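Local coordinates for centrosome-associated zinc finger protein CP190 (Drosophila melanogaster, PDB 6ER1) that organises chromatin domains and boundaries when recruited by insulator DNA-binding proteins, and forms homodimers through the N-terminal BTB domain described here, at residues Asp59-Leu64 with Lys113-Thr118; Asn27-Thr32 with Pro88-Met93. All blocks are in the same frame, centred on the assembly; numbering follows the deposited sequence. Where two conformers were deposited one is given.

Contact 1: Asp59-Leu64 with Lys113-Thr118; sequences DYFNVL and KEMNMT
The ring of Tyr-60 lies against Met-115, with CG of the methionine over one face, 4.0 Å from the ring centroid. This is a CH-pi contact, 22° off the ring normal and displaced from the ring centre toward the rim. The sulfur follows obliquely, with Met-115 SD 5.3 Å from the same centroid, a Met-aromatic contact. The Met-115 chain bends at its last torsion, and its methyl CE reaches Phe-61 CE2 at 3.9 Å, obliquely to that ring. At the far end of the tyrosine, Tyr-60 OH donates a hydrogen bond of 2.8 Å to Glu-114 OE2. The hydroxyl approaches from above the carboxylate plane, 36° out of it. The two flat groups stand 75° apart. The backbones are joined through one water, which accepts from Asp-59 N at 3.0 Å. The same water donates to Met-115 O at 2.6 Å. Within 59-64, Asn-62 ND2 donates to the anti lone pair of Asp-59 OD1, in the plane of its own amide, and also bonds Tyr-34 OH of the second subunit. Asn-116 ends helix 105-115 in a Schellman motif. The contact thus sets the start of helix 60-67 against the end of helix 105-115. Phe-81 meets the rings of Tyr-60 and Phe-61, and Phe-61 continues inward to Leu-54 of helix 51-57 and Met-93 of helix 83-95.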
ATOM      1  N   ASP A  59      -7.313  12.401  -5.138  1.00 15.20           N
ATOM      2  CA  ASP A  59      -7.414  11.989  -6.553  1.00 17.72           C
ATOM      3  C   ASP A  59      -6.610  12.903  -7.508  1.00 17.70           C
ATOM      4  O   ASP A  59      -6.622  12.714  -8.719  1.00 19.30           O
ATOM      5  CB  ASP A  59      -8.863  11.920  -7.012  1.00 19.25           C
ATOM      6  CG  ASP A  59      -9.590  10.746  -6.410  1.00 20.99           C
ATOM      7  OD1 ASP A  59      -9.055   9.635  -6.578  1.00 28.29           O
ATOM      8  OD2 ASP A  59     -10.625  10.979  -5.751  1.00 26.73           O
ATOM      9  N   TYR A  60      -5.846  13.824  -6.951  1.00 16.18           N
ATOM     10  CA  TYR A  60      -5.130  14.798  -7.797  1.00 14.71           C
ATOM     11  C   TYR A  60      -4.088  14.134  -8.685  1.00 15.06           C
ATOM     12  O   TYR A  60      -3.921  14.501  -9.841  1.00 15.33           O
ATOM     13  CB  TYR A  60      -4.518  15.834  -6.932  1.00 15.24           C
ATOM     14  CG  TYR A  60      -3.888  16.988  -7.679  1.00 14.79           C
ATOM     15  CD1 TYR A  60      -4.648  18.012  -8.246  1.00 15.27           C
ATOM     16  CD2 TYR A  60      -2.501  17.081  -7.751  1.00 16.04           C
ATOM     17  CE1 TYR A  60      -4.033  19.106  -8.878  1.00 16.97           C
ATOM     18  CE2 TYR A  60      -1.873  18.176  -8.322  1.00 16.93           C
ATOM     19  CZ  TYR A  60      -2.620  19.175  -8.888  1.00 17.11           C
ATOM     20  OH  TYR A  60      -1.947  20.223  -9.494  1.00 21.84           O
ATOM     21  N   PHE A  61      -3.333  13.168  -8.143  1.00 16.38           N
ATOM     22  CA  PHE A  61      -2.365  12.478  -8.981  1.00 16.17           C
ATOM     23  C   PHE A  61      -3.065  11.672 -10.093  1.00 16.08           C
ATOM     24  O   PHE A  61      -2.534  11.587 -11.188  1.00 19.70           O
ATOM     25  CB  PHE A  61      -1.410  11.623  -8.167  1.00 18.78           C
ATOM     26  CG  PHE A  61      -0.421  12.418  -7.358  1.00 17.49           C
ATOM     27  CD1 PHE A  61       0.772  12.766  -7.918  1.00 19.05           C
ATOM     28  CD2 PHE A  61      -0.672  12.804  -6.049  1.00 18.89           C
ATOM     29  CE1 PHE A  61       1.686  13.470  -7.197  1.00 19.92           C
ATOM     30  CE2 PHE A  61       0.249  13.544  -5.327  1.00 18.70           C
ATOM     31  CZ  PHE A  61       1.422  13.836  -5.916  1.00 20.92           C
ATOM     32  N   ASN A  62      -4.291  11.160  -9.829  1.00 16.89           N
ATOM     33  CA  ASN A  62      -5.092  10.526 -10.865  1.00 16.91           C
ATOM     34  C   ASN A  62      -5.382  11.509 -12.013  1.00 16.74           C
ATOM     35  O   ASN A  62      -5.231  11.187 -13.183  1.00 19.91           O
ATOM     36  CB  ASN A  62      -6.393   9.893 -10.334  1.00 20.30           C
ATOM     37  CG  ASN A  62      -6.141   8.715  -9.409  1.00 20.92           C
ATOM     38  OD1 ASN A  62      -5.249   7.914  -9.641  1.00 24.89           O
ATOM     39  ND2 ASN A  62      -6.977   8.578  -8.384  1.00 27.70           N
ATOM     40  N   VAL A  63      -5.758  12.720 -11.647  1.00 15.42           N
ATOM     41  CA  VAL A  63      -6.040  13.720 -12.685  1.00 14.75           C
ATOM     42  C   VAL A  63      -4.792  14.138 -13.433  1.00 14.74           C
ATOM     43  O   VAL A  63      -4.852  14.319 -14.643  1.00 17.03           O
ATOM     44  CB  VAL A  63      -6.915  14.899 -12.156  1.00 16.97           C
ATOM     45  CG1 VAL A  63      -6.551  16.259 -12.723  0.50 21.78           C
ATOM     46  CG2 VAL A  63      -8.369  14.606 -12.498  0.50 21.90           C
ATOM     47  N   LEU A  64      -3.664  14.242 -12.714  1.00 15.38           N
ATOM     48  CA  LEU A  64      -2.375  14.533 -13.401  1.00 15.18           C
ATOM     49  C   LEU A  64      -2.033  13.435 -14.427  1.00 16.94           C
ATOM     50  O   LEU A  64      -1.632  13.728 -15.530  1.00 18.76           O
ATOM     51  CB  LEU A  64      -1.250  14.686 -12.373  1.00 16.93           C
ATOM     52  CG  LEU A  64      -1.312  15.838 -11.397  1.00 17.04           C
ATOM     53  CD1 LEU A  64      -0.016  15.921 -10.603  1.00 18.01           C
ATOM     54  CD2 LEU A  64      -1.661  17.153 -12.071  1.00 17.05           C
ATOM     55  N   LYS A 113      -5.508  22.668  -0.987  1.00 13.27           N
ATOM     56  CA  LYS A 113      -6.810  23.101  -1.510  1.00 12.07           C
ATOM     57  C   LYS A 113      -6.927  22.821  -2.964  1.00 12.85           C
ATOM     58  O   LYS A 113      -8.028  22.277  -3.443  1.00 14.51           O
ATOM     59  CB  LYS A 113      -7.109  24.596  -1.212  1.00 14.78           C
ATOM     60  CG  LYS A 113      -7.352  24.926   0.239  1.00 16.51           C
ATOM     61  CD  LYS A 113      -7.553  26.430   0.398  1.00 23.40           C
ATOM     62  CE  LYS A 113      -8.128  26.892   1.738  0.50 28.24           C
ATOM     63  NZ  LYS A 113      -9.513  27.397   1.808  0.50 34.01           N
ATOM     64  N   GLU A 114      -5.945  22.974  -3.798  1.00 13.60           N
ATOM     65  CA  GLU A 114      -5.994  22.659  -5.204  1.00 12.86           C
ATOM     66  C   GLU A 114      -6.186  21.147  -5.403  1.00 10.82           C
ATOM     67  O   GLU A 114      -6.869  20.774  -6.397  1.00 13.75           O
ATOM     68  CB  GLU A 114      -4.651  23.140  -5.865  1.00 15.07           C
ATOM     69  CG  GLU A 114      -4.446  22.708  -7.312  1.00 18.08           C
ATOM     70  CD  GLU A 114      -3.334  23.361  -8.095  1.00 24.07           C
ATOM     71  OE1 GLU A 114      -2.958  24.474  -7.698  1.00 29.29           O
ATOM     72  OE2 GLU A 114      -2.897  22.789  -9.160  1.00 23.97           O
ATOM     73  N   MET A 115      -5.627  20.343  -4.554  1.00 12.50           N
ATOM     74  CA  MET A 115      -5.669  18.882  -4.647  1.00 12.55           C
ATOM     75  C   MET A 115      -6.974  18.359  -4.038  1.00 13.95           C
ATOM     76  O   MET A 115      -7.281  17.175  -4.254  1.00 18.59           O
ATOM     77  CB  MET A 115      -4.556  18.230  -3.854  1.00 13.11           C
ATOM     78  CG  MET A 115      -3.158  18.564  -4.345  1.00 14.35           C
ATOM     79  SD  MET A 115      -1.880  17.926  -3.223  1.00 17.00           S
ATOM     80  CE  MET A 115      -1.980  16.228  -3.652  1.00 16.40           C
ATOM     81  N   ASN A 116      -7.664  19.174  -3.298  1.00 13.10           N
ATOM     82  CA  ASN A 116      -8.767  18.793  -2.385  1.00 12.13           C
ATOM     83  C   ASN A 116      -8.306  17.708  -1.505  1.00 13.16           C
ATOM     84  O   ASN A 116      -9.044  16.688  -1.255  1.00 15.27           O
ATOM     85  CB  ASN A 116     -10.092  18.450  -3.087  1.00 14.98           C
ATOM     86  CG  ASN A 116     -11.217  18.565  -2.115  1.00 15.69           C
ATOM     87  OD1 ASN A 116     -11.320  19.502  -1.334  1.00 17.24           O
ATOM     88  ND2 ASN A 116     -12.107  17.498  -2.125  1.00 17.75           N
ATOM     89  N   MET A 117      -7.141  17.728  -0.933  1.00 12.58           N
ATOM     90  CA  MET A 117      -6.602  16.743  -0.061  1.00 12.39           C
ATOM     91  C   MET A 117      -7.088  16.995   1.333  1.00 12.60           C
ATOM     92  O   MET A 117      -6.423  17.549   2.217  1.00 13.60           O
ATOM     93  CB  MET A 117      -5.067  16.705  -0.136  1.00 13.33           C
ATOM     94  CG  MET A 117      -4.432  15.587   0.622  1.00 15.01           C
ATOM     95  SD  MET A 117      -2.657  15.547   0.239  1.00 20.67           S
ATOM     96  CE  MET A 117      -2.079  14.410   1.452  0.50 15.31           C
ATOM     97  N   THR A 118      -8.322  16.517   1.605  1.00 12.94           N
ATOM     98  CA  THR A 118      -9.011  16.811   2.810  1.00 13.89           C
ATOM     99  C   THR A 118      -8.239  16.499   4.084  1.00 13.02           C
ATOM    100  O   THR A 118      -8.260  17.295   5.054  1.00 14.88           O
ATOM    101  CB  THR A 118     -10.367  16.017   2.805  1.00 18.62           C
ATOM    102  OG1 THR A 118     -11.052  16.351   1.588  1.00 20.56           O
ATOM    103  CG2 THR A 118     -11.230  16.371   3.992  1.00 19.57           C
TER
HETATM  104  O   HOH W   1      -8.560  14.894  -4.001  1.00 25.30           O

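Contact 2: Asn27-Thr32 with Pro88-Met93; sequences NFFNKT and PIVNFM
Phe-29 extends toward helix 83-95 because its CG stands anti to the backbone N, chi1 176°. This carries the far end of the ring to Val-90 and Asn-91. Val-90 presents its CG1 branch. Asn-91 has its CG beside the backbone N instead, chi1 -72°, and the amide oxygen swings in to the same ring. The touching atoms are few. Phe-29 CZ meets Val-90 CG1 at 3.8 Å, and the methyl comes obliquely to the ring. Phe-29 CE2 lies 3.5 Å from Asn-91 OD1, which sits at the ring edge and near the ring plane. The carbonyl oxygen therefore faces the slightly positive ring hydrogens rather than the pi cloud, probably a mildly favourable polar contact. The ring and amide planes are 70° apart. The backbones stay well separated, with Phe-29 CA and Asn-91 CA 9.5 Å apart, so a single long aromatic side chain spans most of the gap. Tyr-94 of the same chain stacks on the Phe-29 ring. Behind the phenylalanine, helix 17-31 closes in a Schellman motif at Thr-32, whose N bonds Phe-29 O at 3.2 Å. Lys-31 NZ bonds Asn-27 OD1 at 3.3 Å, in the carbonyl plane and on a lone pair. The second subunit lies close to both helices: its Leu-52 packs on Phe-28, and its Trp-17 donates from NE1 to Met-93 O. Packing of the N-terminal helix between its own domain and the partner chain is characteristic of dimeric BTB/POZ domains, and fits the homodimerization of this protein.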
ATOM      1  N   ASN A  27       9.731   1.453   4.176  1.00 17.55           N
ATOM      2  CA  ASN A  27      10.925   0.827   3.669  1.00 17.74           C
ATOM      3  C   ASN A  27      10.903   0.648   2.165  1.00 18.11           C
ATOM      4  O   ASN A  27      11.879   0.899   1.476  1.00 20.37           O
ATOM      5  CB  ASN A  27      11.194  -0.477   4.391  1.00 20.47           C
ATOM      6  CG  ASN A  27      12.451  -1.166   3.907  1.00 25.83           C
ATOM      7  OD1 ASN A  27      13.553  -0.600   4.036  1.00 31.84           O
ATOM      8  ND2 ASN A  27      12.304  -2.364   3.338  1.00 27.91           N
ATOM      9  N   PHE A  28       9.780   0.188   1.638  1.00 17.03           N
ATOM     10  CA  PHE A  28       9.664   0.068   0.194  1.00 18.12           C
ATOM     11  C   PHE A  28       9.856   1.415  -0.550  1.00 17.59           C
ATOM     12  O   PHE A  28      10.458   1.475  -1.629  1.00 20.71           O
ATOM     13  CB  PHE A  28       8.314  -0.533  -0.199  1.00 18.39           C
ATOM     14  CG  PHE A  28       8.096  -1.964   0.244  1.00 18.64           C
ATOM     15  CD1 PHE A  28       9.156  -2.869   0.419  1.00 21.37           C
ATOM     16  CD2 PHE A  28       6.810  -2.374   0.515  1.00 20.23           C
ATOM     17  CE1 PHE A  28       8.908  -4.169   0.815  1.00 24.74           C
ATOM     18  CE2 PHE A  28       6.549  -3.681   0.876  1.00 21.03           C
ATOM     19  CZ  PHE A  28       7.591  -4.565   1.047  1.00 22.27           C
ATOM     20  N   PHE A  29       9.266   2.454   0.005  1.00 16.93           N
ATOM     21  CA  PHE A  29       9.408   3.798  -0.538  1.00 17.93           C
ATOM     22  C   PHE A  29      10.857   4.245  -0.530  1.00 20.28           C
ATOM     23  O   PHE A  29      11.360   4.689  -1.558  1.00 22.32           O
ATOM     24  CB  PHE A  29       8.518   4.772   0.241  1.00 17.82           C
ATOM     25  CG  PHE A  29       8.633   6.226  -0.168  1.00 17.82           C
ATOM     26  CD1 PHE A  29       8.489   6.614  -1.478  1.00 19.70           C
ATOM     27  CD2 PHE A  29       8.691   7.178   0.794  1.00 22.98           C
ATOM     28  CE1 PHE A  29       8.518   7.921  -1.835  1.00 20.20           C
ATOM     29  CE2 PHE A  29       8.736   8.507   0.460  1.00 23.36           C
ATOM     30  CZ  PHE A  29       8.668   8.892  -0.865  1.00 20.64           C
ATOM     31  N   ASN A  30      11.559   4.004   0.577  1.00 18.99           N
ATOM     32  CA  ASN A  30      12.960   4.397   0.693  1.00 22.22           C
ATOM     33  C   ASN A  30      13.844   3.637  -0.295  1.00 22.14           C
ATOM     34  O   ASN A  30      14.785   4.208  -0.812  1.00 30.50           O
ATOM     35  CB  ASN A  30      13.451   4.156   2.118  1.00 23.76           C
ATOM     36  CG  ASN A  30      12.752   5.021   3.159  1.00 26.95           C
ATOM     37  OD1 ASN A  30      12.147   6.031   2.842  1.00 36.32           O
ATOM     38  ND2 ASN A  30      12.816   4.597   4.410  1.00 30.62           N
ATOM     39  N   LYS A  31      13.506   2.380  -0.602  1.00 23.90           N
ATOM     40  CA  LYS A  31      14.320   1.531  -1.481  1.00 24.97           C
ATOM     41  C   LYS A  31      13.795   1.558  -2.935  1.00 24.67           C
ATOM     42  O   LYS A  31      14.386   0.931  -3.808  1.00 28.65           O
ATOM     43  CB  LYS A  31      14.271   0.069  -0.947  1.00 26.77           C
ATOM     44  CG  LYS A  31      14.903  -0.130   0.429  1.00 34.44           C
ATOM     45  CD  LYS A  31      16.417  -0.135   0.399  1.00 42.94           C
ATOM     46  CE  LYS A  31      17.020   0.030   1.795  1.00 51.85           C
ATOM     47  NZ  LYS A  31      16.554  -1.006   2.763  1.00 55.12           N
ATOM     48  N   THR A  32      12.679   2.263  -3.178  1.00 22.14           N
ATOM     49  CA  THR A  32      11.940   2.320  -4.472  1.00 23.35           C
ATOM     50  C   THR A  32      11.505   0.944  -4.964  1.00 30.52           C
ATOM     51  O   THR A  32      11.593   0.644  -6.155  1.00 42.89           O
ATOM     52  CB  THR A  32      12.677   3.076  -5.591  1.00 29.21           C
ATOM     53  OG1 THR A  32      13.629   2.207  -6.201  1.00 36.95           O
ATOM     54  CG2 THR A  32      13.300   4.295  -5.027  1.00 28.56           C
ATOM     55  N   PRO A  88       7.256  17.247   0.651  1.00 14.70           N
ATOM     56  CA  PRO A  88       6.677  17.158   1.990  1.00 14.32           C
ATOM     57  C   PRO A  88       5.276  16.460   1.956  1.00 12.81           C
ATOM     58  O   PRO A  88       4.974  15.736   2.924  1.00 13.10           O
ATOM     59  CB  PRO A  88       6.576  18.603   2.493  1.00 16.46           C
ATOM     60  CG  PRO A  88       7.307  19.383   1.540  1.00 20.19           C
ATOM     61  CD  PRO A  88       7.686  18.631   0.332  1.00 16.25           C
ATOM     62  N   ILE A  89       4.499  16.779   0.921  1.00 12.20           N
ATOM     63  CA  ILE A  89       3.125  16.153   0.844  1.00 11.86           C
ATOM     64  C   ILE A  89       3.252  14.649   0.674  1.00 11.65           C
ATOM     65  O   ILE A  89       2.523  13.895   1.362  1.00 13.91           O
ATOM     66  CB  ILE A  89       2.335  16.845  -0.227  1.00 12.46           C
ATOM     67  CG1 ILE A  89       1.976  18.245   0.242  1.00 14.47           C
ATOM     68  CG2 ILE A  89       1.040  16.053  -0.506  1.00 14.51           C
ATOM     69  CD1 ILE A  89       1.325  19.121  -0.775  1.00 16.12           C
ATOM     70  N   VAL A  90       4.104  14.178  -0.211  1.00 12.54           N
ATOM     71  CA  VAL A  90       4.270  12.736  -0.381  1.00 13.05           C
ATOM     72  C   VAL A  90       4.784  12.107   0.891  1.00 13.57           C
ATOM     73  O   VAL A  90       4.334  11.010   1.313  1.00 14.49           O
ATOM     74  CB  VAL A  90       5.168  12.410  -1.593  1.00 15.25           C
ATOM     75  CG1 VAL A  90       5.609  10.941  -1.618  1.00 16.04           C
ATOM     76  CG2 VAL A  90       4.468  12.735  -2.890  1.00 15.69           C
ATOM     77  N   ASN A  91       5.753  12.732   1.569  1.00 13.64           N
ATOM     78  CA  ASN A  91       6.207  12.147   2.812  1.00 13.51           C
ATOM     79  C   ASN A  91       5.086  12.039   3.879  1.00 13.65           C
ATOM     80  O   ASN A  91       5.003  11.039   4.642  1.00 15.78           O
ATOM     81  CB  ASN A  91       7.411  12.892   3.375  1.00 15.09           C
ATOM     82  CG  ASN A  91       8.712  12.671   2.583  1.00 17.79           C
ATOM     83  OD1 ASN A  91       8.897  11.645   1.960  1.00 23.07           O
ATOM     84  ND2 ASN A  91       9.634  13.596   2.697  1.00 21.01           N
ATOM     85  N   PHE A  92       4.215  13.035   3.898  1.00 13.28           N
ATOM     86  CA  PHE A  92       3.001  13.007   4.728  1.00 13.68           C
ATOM     87  C   PHE A  92       2.117  11.817   4.340  1.00 13.02           C
ATOM     88  O   PHE A  92       1.644  11.080   5.246  1.00 14.21           O
ATOM     89  CB  PHE A  92       2.215  14.308   4.625  1.00 13.70           C
ATOM     90  CG  PHE A  92       0.862  14.258   5.237  1.00 13.54           C
ATOM     91  CD1 PHE A  92       0.656  14.242   6.584  1.00 14.09           C
ATOM     92  CD2 PHE A  92      -0.207  14.089   4.404  1.00 17.14           C
ATOM     93  CE1 PHE A  92      -0.614  14.111   7.108  1.00 15.78           C
ATOM     94  CE2 PHE A  92      -1.489  13.968   4.914  1.00 17.19           C
ATOM     95  CZ  PHE A  92      -1.692  14.002   6.265  1.00 16.90           C
ATOM     96  N   MET A  93       1.943  11.595   3.046  1.00 13.08           N
ATOM     97  CA  MET A  93       1.056  10.459   2.649  1.00 12.94           C
ATOM     98  C   MET A  93       1.578   9.131   3.142  1.00 13.37           C
ATOM     99  O   MET A  93       0.779   8.224   3.504  1.00 15.09           O
ATOM    100  CB  MET A  93       0.890  10.409   1.152  1.00 13.97           C
ATOM    101  CG  MET A  93       0.167  11.574   0.595  1.00 15.15           C
ATOM    102  SD  MET A  93       0.394  11.599  -1.198  1.00 19.60           S
ATOM    103  CE  MET A  93      -0.895  12.511  -1.650  1.00 19.45           C
TER

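After strand 9-13, helix 17-31 supplies 27-32. The chain then runs through strands 37-40 and 46-49 and helix 51-57 to reach 59-64. Two short strands follow before helix 83-95, where 88-93 closes the loop of contact 2. Helix 105-115 then brings 113-118 back to 59-64 and closes contact 1. The segments alternate, so the two loops cross. The contact centres are about 17 Å apart, yet they touch: Met-117, in the conformer given, packs on Phe-92 and Ile-89. Helix 83-95 thus links the dimer-facing N-terminal helix with helices 60-67 and 105-115.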